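Local coordinates for protein 5-carboxymethyl-2-hydroxymuconate delta-isomerase (Mycobacterium smegmatis, PDB 4PFZ) that is assigned to the metal-binding fumarylacetoacetate hydrolase family and probably acts as an isomerase or an acetylpyruvate hydrolase, at residues V108-E113 with D237-T242; E132-Y137 with H201-L206; D147-D152 with M156-H161; R205-T210 with D220-G225. All blocks are in the same frame, centred on the assembly; numbering follows the deposited sequence. Where two conformers were deposited one is given.

Contact 1. Residues V108-E113 with D237-T242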
loop_
_atom_site.group_PDB
_atom_site.type_symbol
_atom_site.label_atom_id
_atom_site.label_comp_id
_atom_site.label_asym_id
_atom_site.label_seq_id
_atom_site.Cartn_x
_atom_site.Cartn_y
_atom_site.Cartn_z
ATOM N N VAL B 108 3.417 11.148 -18.893
ATOM C CA VAL B 108 2.558 10.664 -17.824
ATOM C C VAL B 108 1.193 10.399 -18.449
ATOM O O VAL B 108 0.663 11.252 -19.161
ATOM C CB VAL B 108 2.469 11.689 -16.665
ATOM C CG1 VAL B 108 1.447 11.264 -15.623
ATOM C CG2 VAL B 108 3.851 11.885 -16.008
ATOM N N HIS B 109 0.631 9.217 -18.200
ATOM C CA HIS B 109 -0.598 8.797 -18.880
ATOM C C HIS B 109 -1.832 8.786 -17.972
ATOM O O HIS B 109 -1.750 8.443 -16.800
ATOM C CB HIS B 109 -0.418 7.401 -19.484
ATOM C CG HIS B 109 0.318 7.390 -20.788
ATOM N ND1 HIS B 109 0.409 6.266 -21.583
ATOM C CD2 HIS B 109 0.980 8.370 -21.449
ATOM C CE1 HIS B 109 1.101 6.552 -22.672
ATOM N NE2 HIS B 109 1.458 7.821 -22.617
ATOM N N HIS B 110 -2.976 9.176 -18.537
ATOM C CA HIS B 110 -4.269 8.954 -17.889
ATOM C C HIS B 110 -4.695 7.508 -18.083
ATOM O O HIS B 110 -4.420 6.922 -19.122
ATOM C CB HIS B 110 -5.347 9.888 -18.455
ATOM C CG HIS B 110 -5.550 9.765 -19.938
ATOM N ND1 HIS B 110 -6.169 8.677 -20.519
ATOM C CD2 HIS B 110 -5.232 10.600 -20.954
ATOM C CE1 HIS B 110 -6.197 8.837 -21.828
ATOM N NE2 HIS B 110 -5.641 9.999 -22.120
ATOM N N GLU B 111 -5.371 6.941 -17.086
ATOM C CA GLU B 111 -5.964 5.601 -17.209
ATOM C C GLU B 111 -7.310 5.539 -16.498
ATOM O O GLU B 111 -7.366 5.234 -15.314
ATOM C CB GLU B 111 -5.029 4.528 -16.629
ATOM C CG GLU B 111 -3.656 4.472 -17.286
ATOM C CD GLU B 111 -2.887 3.187 -17.009
ATOM O OE1 GLU B 111 -3.266 2.438 -16.090
ATOM O OE2 GLU B 111 -1.890 2.934 -17.720
ATOM N N GLY B 112 -8.392 5.843 -17.202
ATOM C CA GLY B 112 -9.701 5.825 -16.578
ATOM C C GLY B 112 -10.076 4.402 -16.221
ATOM O O GLY B 112 -9.832 3.475 -17.000
ATOM N N GLU B 113 -10.626 4.217 -15.022
ATOM C CA GLU B 113 -11.050 2.889 -14.567
ATOM C C GLU B 113 -12.285 2.938 -13.674
ATOM O O GLU B 113 -12.510 3.916 -12.959
ATOM C CB GLU B 113 -9.927 2.187 -13.782
ATOM C CG GLU B 113 -8.519 2.526 -14.231
ATOM C CD GLU B 113 -7.513 1.418 -13.993
ATOM O OE1 GLU B 113 -7.765 0.524 -13.159
ATOM O OE2 GLU B 113 -6.440 1.459 -14.634
ATOM N N ASP B 237 -3.931 20.690 -18.965
ATOM C CA ASP B 237 -5.008 19.797 -19.403
ATOM C C ASP B 237 -6.075 19.611 -18.333
ATOM O O ASP B 237 -5.853 19.863 -17.150
ATOM C CB ASP B 237 -4.483 18.413 -19.787
ATOM C CG ASP B 237 -3.719 18.408 -21.087
ATOM O OD1 ASP B 237 -3.853 19.374 -21.875
ATOM O OD2 ASP B 237 -2.987 17.417 -21.317
ATOM N N THR B 238 -7.239 19.152 -18.775
ATOM C CA THR B 238 -8.277 18.683 -17.878
ATOM C C THR B 238 -8.636 17.272 -18.328
ATOM O O THR B 238 -8.864 17.038 -19.515
ATOM C CB THR B 238 -9.532 19.594 -17.897
ATOM O OG1 THR B 238 -9.158 20.955 -17.636
ATOM C CG2 THR B 238 -10.521 19.153 -16.843
ATOM N N VAL B 239 -8.641 16.329 -17.390
ATOM C CA VAL B 239 -9.014 14.954 -17.693
ATOM C C VAL B 239 -10.348 14.648 -17.034
ATOM O O VAL B 239 -10.516 14.885 -15.839
ATOM C CB VAL B 239 -7.976 13.932 -17.196
ATOM C CG1 VAL B 239 -8.300 12.529 -17.723
ATOM C CG2 VAL B 239 -6.574 14.346 -17.596
ATOM N N SER B 240 -11.289 14.137 -17.817
ATOM C CA SER B 240 -12.602 13.781 -17.301
ATOM C C SER B 240 -12.961 12.338 -17.629
ATOM O O SER B 240 -13.002 11.946 -18.793
ATOM C CB SER B 240 -13.664 14.726 -17.847
ATOM O OG SER B 240 -13.554 15.990 -17.221
ATOM N N ILE B 241 -13.218 11.553 -16.587
ATOM C CA ILE B 241 -13.573 10.152 -16.756
ATOM C C ILE B 241 -15.020 9.955 -16.347
ATOM O O ILE B 241 -15.411 10.292 -15.231
ATOM C CB ILE B 241 -12.671 9.223 -15.919
ATOM C CG1 ILE B 241 -11.199 9.456 -16.280
ATOM C CG2 ILE B 241 -13.069 7.763 -16.141
ATOM C CD1 ILE B 241 -10.238 9.086 -15.178
ATOM N N THR B 242 -15.807 9.421 -17.265
ATOM C CA THR B 242 -17.218 9.250 -17.037
ATOM C C THR B 242 -17.568 7.772 -17.033
ATOM O O THR B 242 -17.223 7.024 -17.948
ATOM C CB THR B 242 -18.054 9.988 -18.106
ATOM O OG1 THR B 242 -17.811 11.398 -18.002
ATOM C CG2 THR B 242 -19.535 9.729 -17.899
#
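Val-239 meets His-110 in a thin apolar seam between two strands that face each other rather than pair, and the seam shows how one residue without a side chain can let such strands approach. The methyl CG1 of Val-239 sits anti to the backbone N (chi1 -171°) and comes to 4.0 Å from CB of His-110; it approaches the imidazole obliquely. The His-110 side chain also touches Thr-184 and Val-186. Two residues on, Ile-241 points the same way and lies against the backbone of Gly-112. Its CD1 is 3.6 Å from CA of Gly-112, while CG2 of Ile-241 lies 3.9 Å from that same CA. Three carbons of the isoleucine therefore rest on one backbone CA, and the chains close from 7.7 Å between CA of His-110 and CA of Val-239 to 5.8 Å between CA of Gly-112 and CA of Ile-241. OE1 of Gln-192 is hydrogen-bonded to both Gly-112 N and His-110 ND1, so one outside amide oxygen links the backbone to the ring. Glu-111 and Glu-113 turn away from the seam, and Glu-113 OE1 bonds to Gly-225 N. The arrangement is face-to-face packing of two beta sheets, as in the fumarylacetoacetate hydrolase fold. In relatives of this family a Glu-x-Glu pair contributes metal ligands, so Glu-111 and Glu-113 probably belong to the corresponding site.

Contact 2. Residues E132-Y137 with H201-L206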
loop_
_atom_site.group_PDB
_atom_site.type_symbol
_atom_site.label_atom_id
_atom_site.label_comp_id
_atom_site.label_asym_id
_atom_site.label_seq_id
_atom_site.Cartn_x
_atom_site.Cartn_y
_atom_site.Cartn_z
ATOM N N GLU B 132 -21.417 -9.306 -1.915
ATOM C CA GLU B 132 -21.662 -9.315 -0.474
ATOM C C GLU B 132 -20.673 -8.429 0.290
ATOM O O GLU B 132 -20.983 -7.920 1.366
ATOM C CB GLU B 132 -21.598 -10.752 0.071
ATOM C CG GLU B 132 -22.580 -11.711 -0.606
ATOM C CD GLU B 132 -22.648 -13.074 0.069
ATOM O OE1 GLU B 132 -22.052 -13.234 1.159
ATOM O OE2 GLU B 132 -23.292 -13.985 -0.497
ATOM N N PHE B 133 -19.489 -8.227 -0.278
ATOM C CA PHE B 133 -18.433 -7.506 0.425
ATOM C C PHE B 133 -18.099 -6.176 -0.228
ATOM O O PHE B 133 -17.136 -5.510 0.166
ATOM C CB PHE B 133 -17.173 -8.367 0.520
ATOM C CG PHE B 133 -17.396 -9.648 1.265
ATOM C CD1 PHE B 133 -17.870 -10.771 0.605
ATOM C CD2 PHE B 133 -17.181 -9.712 2.631
ATOM C CE1 PHE B 133 -18.100 -11.958 1.299
ATOM C CE2 PHE B 133 -17.408 -10.889 3.330
ATOM C CZ PHE B 133 -17.868 -12.007 2.664
ATOM N N ILE B 134 -18.906 -5.781 -1.207
ATOM C CA ILE B 134 -18.653 -4.550 -1.940
ATOM C C ILE B 134 -19.630 -3.463 -1.526
ATOM O O ILE B 134 -20.841 -3.648 -1.615
ATOM C CB ILE B 134 -18.763 -4.764 -3.468
ATOM C CG1 ILE B 134 -17.614 -5.634 -3.971
ATOM C CG2 ILE B 134 -18.774 -3.428 -4.197
ATOM C CD1 ILE B 134 -17.760 -6.021 -5.439
ATOM N N LEU B 135 -19.103 -2.327 -1.085
ATOM C CA LEU B 135 -19.946 -1.206 -0.691
ATOM C C LEU B 135 -20.611 -0.562 -1.904
ATOM O O LEU B 135 -21.818 -0.293 -1.914
ATOM C CB LEU B 135 -19.136 -0.155 0.073
ATOM C CG LEU B 135 -19.916 1.147 0.309
ATOM C CD1 LEU B 135 -21.051 0.919 1.305
ATOM C CD2 LEU B 135 -19.007 2.269 0.774
ATOM N N GLY B 136 -19.806 -0.302 -2.919
ATOM C CA GLY B 136 -20.292 0.351 -4.114
ATOM C C GLY B 136 -19.175 0.584 -5.100
ATOM O O GLY B 136 -18.091 0.021 -4.966
ATOM N N TYR B 137 -19.456 1.400 -6.111
ATOM C CA TYR B 137 -18.501 1.651 -7.183
ATOM C C TYR B 137 -18.261 3.132 -7.360
ATOM O O TYR B 137 -19.189 3.936 -7.236
ATOM C CB TYR B 137 -19.002 1.038 -8.492
ATOM C CG TYR B 137 -19.270 -0.435 -8.328
ATOM C CD1 TYR B 137 -18.264 -1.373 -8.534
ATOM C CD2 TYR B 137 -20.519 -0.892 -7.910
ATOM C CE1 TYR B 137 -18.507 -2.744 -8.345
ATOM C CE2 TYR B 137 -20.758 -2.246 -7.723
ATOM C CZ TYR B 137 -19.744 -3.165 -7.938
ATOM O OH TYR B 137 -19.976 -4.517 -7.741
ATOM N N HIS B 201 -11.151 -10.013 -16.623
ATOM C CA HIS B 201 -11.501 -10.547 -15.317
ATOM C C HIS B 201 -12.572 -9.652 -14.724
ATOM O O HIS B 201 -12.325 -8.470 -14.466
ATOM C CB HIS B 201 -10.265 -10.619 -14.406
ATOM C CG HIS B 201 -9.126 -11.374 -15.013
ATOM N ND1 HIS B 201 -8.061 -10.749 -15.627
ATOM C CD2 HIS B 201 -8.904 -12.705 -15.140
ATOM C CE1 HIS B 201 -7.224 -11.662 -16.086
ATOM N NE2 HIS B 201 -7.713 -12.855 -15.806
ATOM N N ASP B 202 -13.767 -10.203 -14.520
ATOM C CA ASP B 202 -14.884 -9.396 -14.048
ATOM C C ASP B 202 -14.712 -9.035 -12.584
ATOM O O ASP B 202 -13.718 -9.390 -11.947
ATOM C CB ASP B 202 -16.232 -10.112 -14.285
ATOM C CG ASP B 202 -16.273 -11.508 -13.692
ATOM O OD1 ASP B 202 -15.698 -11.729 -12.609
ATOM O OD2 ASP B 202 -16.893 -12.397 -14.314
ATOM N N ILE B 203 -15.694 -8.316 -12.056
ATOM C CA ILE B 203 -15.617 -7.751 -10.711
ATOM C C ILE B 203 -15.423 -8.825 -9.647
ATOM O O ILE B 203 -14.597 -8.683 -8.727
ATOM C CB ILE B 203 -16.883 -6.937 -10.394
ATOM C CG1 ILE B 203 -16.985 -5.744 -11.342
ATOM C CG2 ILE B 203 -16.891 -6.481 -8.951
ATOM C CD1 ILE B 203 -15.709 -4.954 -11.451
ATOM N N GLY B 204 -16.181 -9.909 -9.770
ATOM C CA GLY B 204 -16.103 -10.986 -8.805
ATOM C C GLY B 204 -14.789 -11.731 -8.857
ATOM O O GLY B 204 -14.253 -12.110 -7.811
ATOM N N ARG B 205 -14.265 -11.933 -10.064
ATOM C CA ARG B 205 -12.977 -12.601 -10.242
ATOM C C ARG B 205 -11.866 -11.770 -9.624
ATOM O O ARG B 205 -10.969 -12.304 -8.978
ATOM C CB ARG B 205 -12.679 -12.845 -11.723
ATOM C CG ARG B 205 -11.273 -13.389 -12.002
ATOM C CD ARG B 205 -11.009 -14.671 -11.216
ATOM N NE ARG B 205 -9.847 -15.401 -11.715
ATOM C CZ ARG B 205 -9.184 -16.317 -11.015
ATOM N NH1 ARG B 205 -9.559 -16.610 -9.774
ATOM N NH2 ARG B 205 -8.138 -16.936 -11.550
ATOM N N LEU B 206 -11.930 -10.458 -9.811
ATOM C CA LEU B 206 -10.905 -9.581 -9.254
ATOM C C LEU B 206 -10.925 -9.596 -7.728
ATOM O O LEU B 206 -9.875 -9.636 -7.091
ATOM C CB LEU B 206 -11.075 -8.146 -9.771
ATOM C CG LEU B 206 -10.661 -7.919 -11.228
ATOM C CD1 LEU B 206 -10.948 -6.484 -11.672
ATOM C CD2 LEU B 206 -9.189 -8.256 -11.439
#
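The phenol ring of Tyr-137 receives Ile-203 at its edge, near the ring plane, and not over a face: the methyl CG2 of Ile-203 lies 3.9 Å from Tyr-137 OH and 4.1 Å from Tyr-137 CE1. Leu-114, Ile-116 and Pro-177 also touch this side chain. The motif is a helix start laid against a beta sheet, here the first turn of helix 203-213 on the beginning of strand 134-145. That strand starts with a classic beta bulge, in which Leu-135 and Gly-136 both face Val-117, and Ile-134 and Tyr-137, which flank the bulge, both point toward the helix. Ile-134 completes the grip. Its CD1 comes to 3.6 Å from the same CG2 of Ile-203, the two side chains crossing at about a right angle. With CG1 anti to the carbonyl carbon (chi1 -64°), Ile-203 has CG2 anti to the backbone N and presents this methyl to both partners; it was deposited in two conformers, and the distances belong to the one described. Ile-116 and Thr-224 touch Ile-203 as well. Just ahead of it, Asp-202 occupies the N-cap position and caps the first turn: its OD1 accepts from Arg-205 N at 2.9 Å, with an N-H...O angle of 158°.

Contact 3. Residues D147-D152 with M156-H161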
loop_
_atom_site.group_PDB
_atom_site.type_symbol
_atom_site.label_atom_id
_atom_site.label_comp_id
_atom_site.label_asym_id
_atom_site.label_seq_id
_atom_site.Cartn_x
_atom_site.Cartn_y
_atom_site.Cartn_z
ATOM N N ASP B 147 7.631 6.332 -18.499
ATOM C CA ASP B 147 9.081 6.179 -18.583
ATOM C C ASP B 147 9.622 5.420 -17.368
ATOM O O ASP B 147 10.487 4.540 -17.494
ATOM C CB ASP B 147 9.770 7.548 -18.708
ATOM C CG ASP B 147 9.276 8.562 -17.669
ATOM O OD1 ASP B 147 8.139 8.410 -17.161
ATOM O OD2 ASP B 147 10.020 9.525 -17.375
ATOM N N GLN B 148 9.104 5.769 -16.196
ATOM C CA GLN B 148 9.526 5.147 -14.941
ATOM C C GLN B 148 9.096 3.693 -14.877
ATOM O O GLN B 148 9.795 2.858 -14.303
ATOM C CB GLN B 148 8.959 5.915 -13.744
ATOM C CG GLN B 148 9.431 7.358 -13.719
ATOM C CD GLN B 148 8.864 8.160 -12.569
ATOM O OE1 GLN B 148 8.099 7.647 -11.747
ATOM N NE2 GLN B 148 9.226 9.442 -12.516
ATOM N N GLN B 149 7.934 3.401 -15.460
ATOM C CA GLN B 149 7.466 2.028 -15.571
ATOM C C GLN B 149 8.508 1.184 -16.292
ATOM O O GLN B 149 8.899 0.121 -15.820
ATOM C CB GLN B 149 6.128 1.969 -16.315
ATOM C CG GLN B 149 4.978 1.503 -15.463
ATOM C CD GLN B 149 3.674 1.412 -16.240
ATOM O OE1 GLN B 149 3.144 2.419 -16.708
ATOM N NE2 GLN B 149 3.156 0.201 -16.380
ATOM N N ARG B 150 8.984 1.681 -17.428
ATOM C CA ARG B 150 9.921 0.916 -18.244
ATOM C C ARG B 150 11.297 0.779 -17.585
ATOM O O ARG B 150 11.948 -0.261 -17.700
ATOM C CB ARG B 150 10.062 1.553 -19.622
ATOM C CG ARG B 150 9.471 0.702 -20.739
ATOM C CD ARG B 150 9.651 1.350 -22.104
ATOM N NE ARG B 150 8.472 2.113 -22.504
ATOM C CZ ARG B 150 8.292 3.404 -22.248
ATOM N NH1 ARG B 150 7.181 4.011 -22.648
ATOM N NH2 ARG B 150 9.221 4.088 -21.587
ATOM N N LYS B 151 11.732 1.831 -16.898
ATOM C CA LYS B 151 13.030 1.838 -16.238
ATOM C C LYS B 151 13.070 0.895 -15.033
ATOM O O LYS B 151 14.056 0.190 -14.815
ATOM C CB LYS B 151 13.386 3.257 -15.788
ATOM C CG LYS B 151 14.643 3.353 -14.921
ATOM C CD LYS B 151 14.886 4.795 -14.469
ATOM C CE LYS B 151 16.009 4.893 -13.444
ATOM N NZ LYS B 151 17.346 4.606 -14.057
ATOM N N ASP B 152 11.994 0.908 -14.248
ATOM C CA ASP B 152 11.954 0.221 -12.957
ATOM C C ASP B 152 11.607 -1.255 -13.056
ATOM O O ASP B 152 12.010 -2.046 -12.201
ATOM C CB ASP B 152 10.937 0.890 -12.033
ATOM C CG ASP B 152 11.421 2.208 -11.469
ATOM O OD1 ASP B 152 12.472 2.710 -11.916
ATOM O OD2 ASP B 152 10.734 2.740 -10.569
ATOM N N MET B 156 5.262 0.321 -9.424
ATOM C CA MET B 156 4.829 1.048 -8.237
ATOM C C MET B 156 5.241 2.533 -8.282
ATOM O O MET B 156 4.390 3.396 -8.107
ATOM C CB MET B 156 5.384 0.392 -6.962
ATOM C CG MET B 156 4.684 0.860 -5.677
ATOM S SD MET B 156 5.236 2.480 -5.076
ATOM C CE MET B 156 6.739 2.015 -4.239
ATOM N N ARG B 157 6.525 2.826 -8.490
ATOM C CA ARG B 157 6.977 4.230 -8.492
ATOM C C ARG B 157 6.207 5.023 -9.534
ATOM O O ARG B 157 5.667 6.106 -9.240
ATOM C CB ARG B 157 8.481 4.367 -8.758
ATOM C CG ARG B 157 8.892 5.830 -8.905
ATOM C CD ARG B 157 10.406 6.033 -8.855
ATOM N NE ARG B 157 11.092 5.509 -10.033
ATOM C CZ ARG B 157 11.708 6.261 -10.939
ATOM N NH1 ARG B 157 12.315 5.690 -11.974
ATOM N NH2 ARG B 157 11.716 7.582 -10.815
ATOM N N ALA B 158 6.137 4.469 -10.735
ATOM C CA ALA B 158 5.467 5.136 -11.852
ATOM C C ALA B 158 4.026 5.514 -11.521
ATOM O O ALA B 158 3.506 6.494 -12.060
ATOM C CB ALA B 158 5.496 4.264 -13.063
ATOM N N LYS B 159 3.373 4.724 -10.669
ATOM C CA LYS B 159 1.963 4.919 -10.400
ATOM C C LYS B 159 1.724 5.419 -8.987
ATOM O O LYS B 159 0.571 5.549 -8.565
ATOM C CB LYS B 159 1.202 3.611 -10.631
ATOM C CG LYS B 159 1.256 3.103 -12.065
ATOM C CD LYS B 159 0.758 1.680 -12.139
ATOM C CE LYS B 159 0.617 1.167 -13.560
ATOM N NZ LYS B 159 -0.505 1.825 -14.280
ATOM N N GLY B 160 2.812 5.729 -8.280
ATOM C CA GLY B 160 2.731 5.991 -6.852
ATOM C C GLY B 160 2.966 7.416 -6.388
ATOM O O GLY B 160 2.964 7.683 -5.184
ATOM N N HIS B 161 3.159 8.337 -7.328
ATOM C CA HIS B 161 3.425 9.726 -6.941
ATOM C C HIS B 161 2.218 10.339 -6.245
ATOM O O HIS B 161 1.100 9.888 -6.437
ATOM C CB HIS B 161 3.805 10.555 -8.168
ATOM C CG HIS B 161 5.076 10.111 -8.813
ATOM N ND1 HIS B 161 6.304 10.627 -8.460
ATOM C CD2 HIS B 161 5.317 9.187 -9.772
ATOM C CE1 HIS B 161 7.249 10.043 -9.176
ATOM N NE2 HIS B 161 6.676 9.168 -9.984
HETATM O O HOH W 1 0.627 2.158 -17.236
HETATM O O HOH W 2 7.802 2.222 -11.698
HETATM O O HOH W 3 8.846 1.064 -8.673
#
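Gln-148 and Arg-157 illustrate how an amide can lie flat on a guanidinium, the two planes only 12° apart, with Gln-148 CD 3.4 Å from Arg-157 NH2. The oxygen of that amide is taken by His-161, whose NE2 donates to Gln-148 OE1 at 2.7 Å, almost straight (175°), in the ring plane and on a lone pair in the carbonyl plane. Arg-157 bends at chi3 (70°) and presents its edge to Asp-152 in a side-on salt bridge: NE donates to OD2 at 2.8 Å and NH1 of Arg-157 to OD1 of Asp-152 at 3.0 Å, both on the syn side, NH1 clearly tilted out of the carboxylate plane. Arg-157 has a second deposited conformer, so the stack and the salt bridge describe one of the two. Further along, Ala-158 CB packs 3.7 Å from Gln-149 CG.

Beyond these contacts come waters. Two accept from Arg-157 N and Ala-158 N and lie close to Asp-152 OD2. A third accepts a hydrogen bond from Lys-159 NZ and donates one to Gln-149 OE1 at 2.6 Å; the stronger partner of that lysine is Asp-142. Trp-209 and Val-213 of the second subunit pack on Arg-157 and His-161, respectively. Chemically, the buried guanidinium is paired by a carboxylate that probably offsets its charge, while the histidine bond and the stack together hold the glutamine amide in one rotation.

Contact 4. Residues R205-T210 with D220-G225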
loop_
_atom_site.group_PDB
_atom_site.type_symbol
_atom_site.label_atom_id
_atom_site.label_comp_id
_atom_site.label_asym_id
_atom_site.label_seq_id
_atom_site.Cartn_x
_atom_site.Cartn_y
_atom_site.Cartn_z
ATOM N N ARG B 205 -14.265 -11.933 -10.064
ATOM C CA ARG B 205 -12.977 -12.601 -10.242
ATOM C C ARG B 205 -11.866 -11.770 -9.624
ATOM O O ARG B 205 -10.969 -12.304 -8.978
ATOM C CB ARG B 205 -12.679 -12.845 -11.723
ATOM C CG ARG B 205 -11.273 -13.389 -12.002
ATOM C CD ARG B 205 -11.009 -14.671 -11.216
ATOM N NE ARG B 205 -9.847 -15.401 -11.715
ATOM C CZ ARG B 205 -9.184 -16.317 -11.015
ATOM N NH1 ARG B 205 -9.559 -16.610 -9.774
ATOM N NH2 ARG B 205 -8.138 -16.936 -11.550
ATOM N N LEU B 206 -11.930 -10.458 -9.811
ATOM C CA LEU B 206 -10.905 -9.581 -9.254
ATOM C C LEU B 206 -10.925 -9.596 -7.728
ATOM O O LEU B 206 -9.875 -9.636 -7.091
ATOM C CB LEU B 206 -11.075 -8.146 -9.771
ATOM C CG LEU B 206 -10.661 -7.919 -11.228
ATOM C CD1 LEU B 206 -10.948 -6.484 -11.672
ATOM C CD2 LEU B 206 -9.189 -8.256 -11.439
ATOM N N VAL B 207 -12.120 -9.559 -7.146
ATOM C CA VAL B 207 -12.264 -9.599 -5.693
ATOM C C VAL B 207 -11.843 -10.966 -5.155
ATOM O O VAL B 207 -11.217 -11.066 -4.101
ATOM C CB VAL B 207 -13.716 -9.287 -5.258
ATOM C CG1 VAL B 207 -13.873 -9.457 -3.758
ATOM C CG2 VAL B 207 -14.076 -7.864 -5.661
ATOM N N GLU B 208 -12.196 -12.015 -5.885
ATOM C CA GLU B 208 -11.737 -13.360 -5.538
ATOM C C GLU B 208 -10.204 -13.476 -5.573
ATOM O O GLU B 208 -9.596 -13.993 -4.641
ATOM C CB GLU B 208 -12.356 -14.383 -6.478
ATOM C CG GLU B 208 -11.897 -15.807 -6.226
ATOM C CD GLU B 208 -12.445 -16.760 -7.264
ATOM O OE1 GLU B 208 -13.455 -17.434 -6.965
ATOM O OE2 GLU B 208 -11.876 -16.819 -8.378
ATOM N N TRP B 209 -9.592 -13.004 -6.653
ATOM C CA TRP B 209 -8.140 -13.077 -6.807
ATOM C C TRP B 209 -7.430 -12.277 -5.725
ATOM O O TRP B 209 -6.448 -12.738 -5.139
ATOM C CB TRP B 209 -7.720 -12.570 -8.190
ATOM C CG TRP B 209 -6.248 -12.726 -8.478
ATOM C CD1 TRP B 209 -5.279 -11.763 -8.378
ATOM C CD2 TRP B 209 -5.582 -13.918 -8.912
ATOM N NE1 TRP B 209 -4.056 -12.286 -8.730
ATOM C CE2 TRP B 209 -4.218 -13.605 -9.066
ATOM C CE3 TRP B 209 -6.011 -15.218 -9.192
ATOM C CZ2 TRP B 209 -3.273 -14.553 -9.475
ATOM C CZ3 TRP B 209 -5.073 -16.155 -9.602
ATOM C CH2 TRP B 209 -3.721 -15.817 -9.738
ATOM N N THR B 210 -7.947 -11.083 -5.450
ATOM C CA THR B 210 -7.286 -10.163 -4.539
ATOM C C THR B 210 -7.449 -10.577 -3.085
ATOM O O THR B 210 -6.486 -10.537 -2.317
ATOM C CB THR B 210 -7.803 -8.729 -4.714
ATOM O OG1 THR B 210 -7.629 -8.340 -6.083
ATOM C CG2 THR B 210 -7.013 -7.757 -3.808
ATOM N N ASP B 220 -11.030 -0.106 1.304
ATOM C CA ASP B 220 -10.030 -0.420 0.275
ATOM C C ASP B 220 -10.627 -0.327 -1.127
ATOM O O ASP B 220 -11.825 -0.557 -1.327
ATOM C CB ASP B 220 -9.424 -1.801 0.492
ATOM C CG ASP B 220 -8.552 -1.863 1.735
ATOM O OD1 ASP B 220 -8.207 -0.800 2.290
ATOM O OD2 ASP B 220 -8.220 -2.987 2.157
ATOM N N VAL B 221 -9.781 0.052 -2.076
ATOM C CA VAL B 221 -10.175 0.264 -3.466
ATOM C C VAL B 221 -9.491 -0.740 -4.388
ATOM O O VAL B 221 -8.296 -0.977 -4.281
ATOM C CB VAL B 221 -9.813 1.701 -3.922
ATOM C CG1 VAL B 221 -10.023 1.894 -5.456
ATOM C CG2 VAL B 221 -10.623 2.715 -3.122
ATOM N N ILE B 222 -10.257 -1.318 -5.302
ATOM C CA ILE B 222 -9.708 -2.145 -6.358
ATOM C C ILE B 222 -10.026 -1.474 -7.698
ATOM O O ILE B 222 -11.193 -1.381 -8.086
ATOM C CB ILE B 222 -10.304 -3.578 -6.353
ATOM C CG1 ILE B 222 -10.019 -4.300 -5.019
ATOM C CG2 ILE B 222 -9.793 -4.360 -7.571
ATOM C CD1 ILE B 222 -10.702 -5.705 -4.894
ATOM N N LEU B 223 -9.001 -1.007 -8.395
ATOM C CA LEU B 223 -9.195 -0.441 -9.725
ATOM C C LEU B 223 -9.226 -1.586 -10.713
ATOM O O LEU B 223 -8.343 -2.448 -10.674
ATOM C CB LEU B 223 -8.078 0.543 -10.076
ATOM C CG LEU B 223 -7.876 1.725 -9.131
ATOM C CD1 LEU B 223 -6.737 2.609 -9.622
ATOM C CD2 LEU B 223 -9.177 2.500 -9.024
ATOM N N THR B 224 -10.230 -1.598 -11.595
ATOM C CA THR B 224 -10.509 -2.788 -12.397
ATOM C C THR B 224 -9.871 -2.767 -13.776
ATOM O O THR B 224 -10.125 -3.634 -14.602
ATOM C CB THR B 224 -12.039 -3.026 -12.535
ATOM O OG1 THR B 224 -12.678 -1.915 -13.179
ATOM C CG2 THR B 224 -12.636 -3.183 -11.152
ATOM N N GLY B 225 -9.006 -1.799 -14.018
ATOM C CA GLY B 225 -8.228 -1.826 -15.234
ATOM C C GLY B 225 -8.706 -0.773 -16.197
ATOM O O GLY B 225 -9.728 -0.131 -15.973
#
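This is a helix-on-strand contact, apolar and buried, in which Leu-206, Val-207 and Thr-210 of helix 203-213 lie on Ile-222 and Thr-224 at and just beyond strand 221-223. It is a compact example of how a few methyls can join a helix to a sheet. Leu-206 places CD1 3.7 Å from CB of Thr-224 and as far from CG2 of the same threonine, the two side chains crossing at about a right angle. Thr-224 has its hydroxyl between backbone N and carbonyl carbon (chi1 60°), an orientation in which OG1 bonds to Leu-114 O and CG2 remains beside the leucine. Two residues earlier in the chain, the CD1 methyl of Ile-222 reaches Val-207 CG2 at 4.1 Å and, about a turn on from Leu-206, Thr-210 CB at 4.2 Å. Thr-210 keeps its own hydroxyl on the helix: OG1 donates to Leu-206 O at 2.8 Å, and this carbonyl also accepts from Thr-210 N, the two donors arriving from opposite faces of its plane. Away from the strand, a salt bridge joins Arg-205 NH1 to Glu-208 OE2 at 2.7 Å; NH1 meets OE2 on its anti side and the N-H...O angle is only 131°. Strand 221-223 runs parallel to 60-63 and antiparallel to 108-118, while Thr-210 also touches strands 60-63 and 84-87, and Trp-209 packs on Ile-84 and on Arg-157 of the second subunit.

From the N terminus, segment 108-113 opens the longest loop, closed by 237-242 in contact 1, and the other three contacts are nested within it. Contact 2 opens at 132-137 and is closed by 201-206; inside it contact 3 closes a short loop between 147-152 and 156-161. Contact 4 starts where contact 2 ends, on shared residues Arg-205 and Leu-206, and closes at 220-225. Contacts 2 and 4 therefore hold one helix against the sheet of strands 108-118, 134-145 and 221-223, their centres about 7 Å apart. Contact 1 touches contact 4 through Glu-113 and Gly-225, and it touches contact 3 through a long, weak ion pair between Glu-111 and Lys-159.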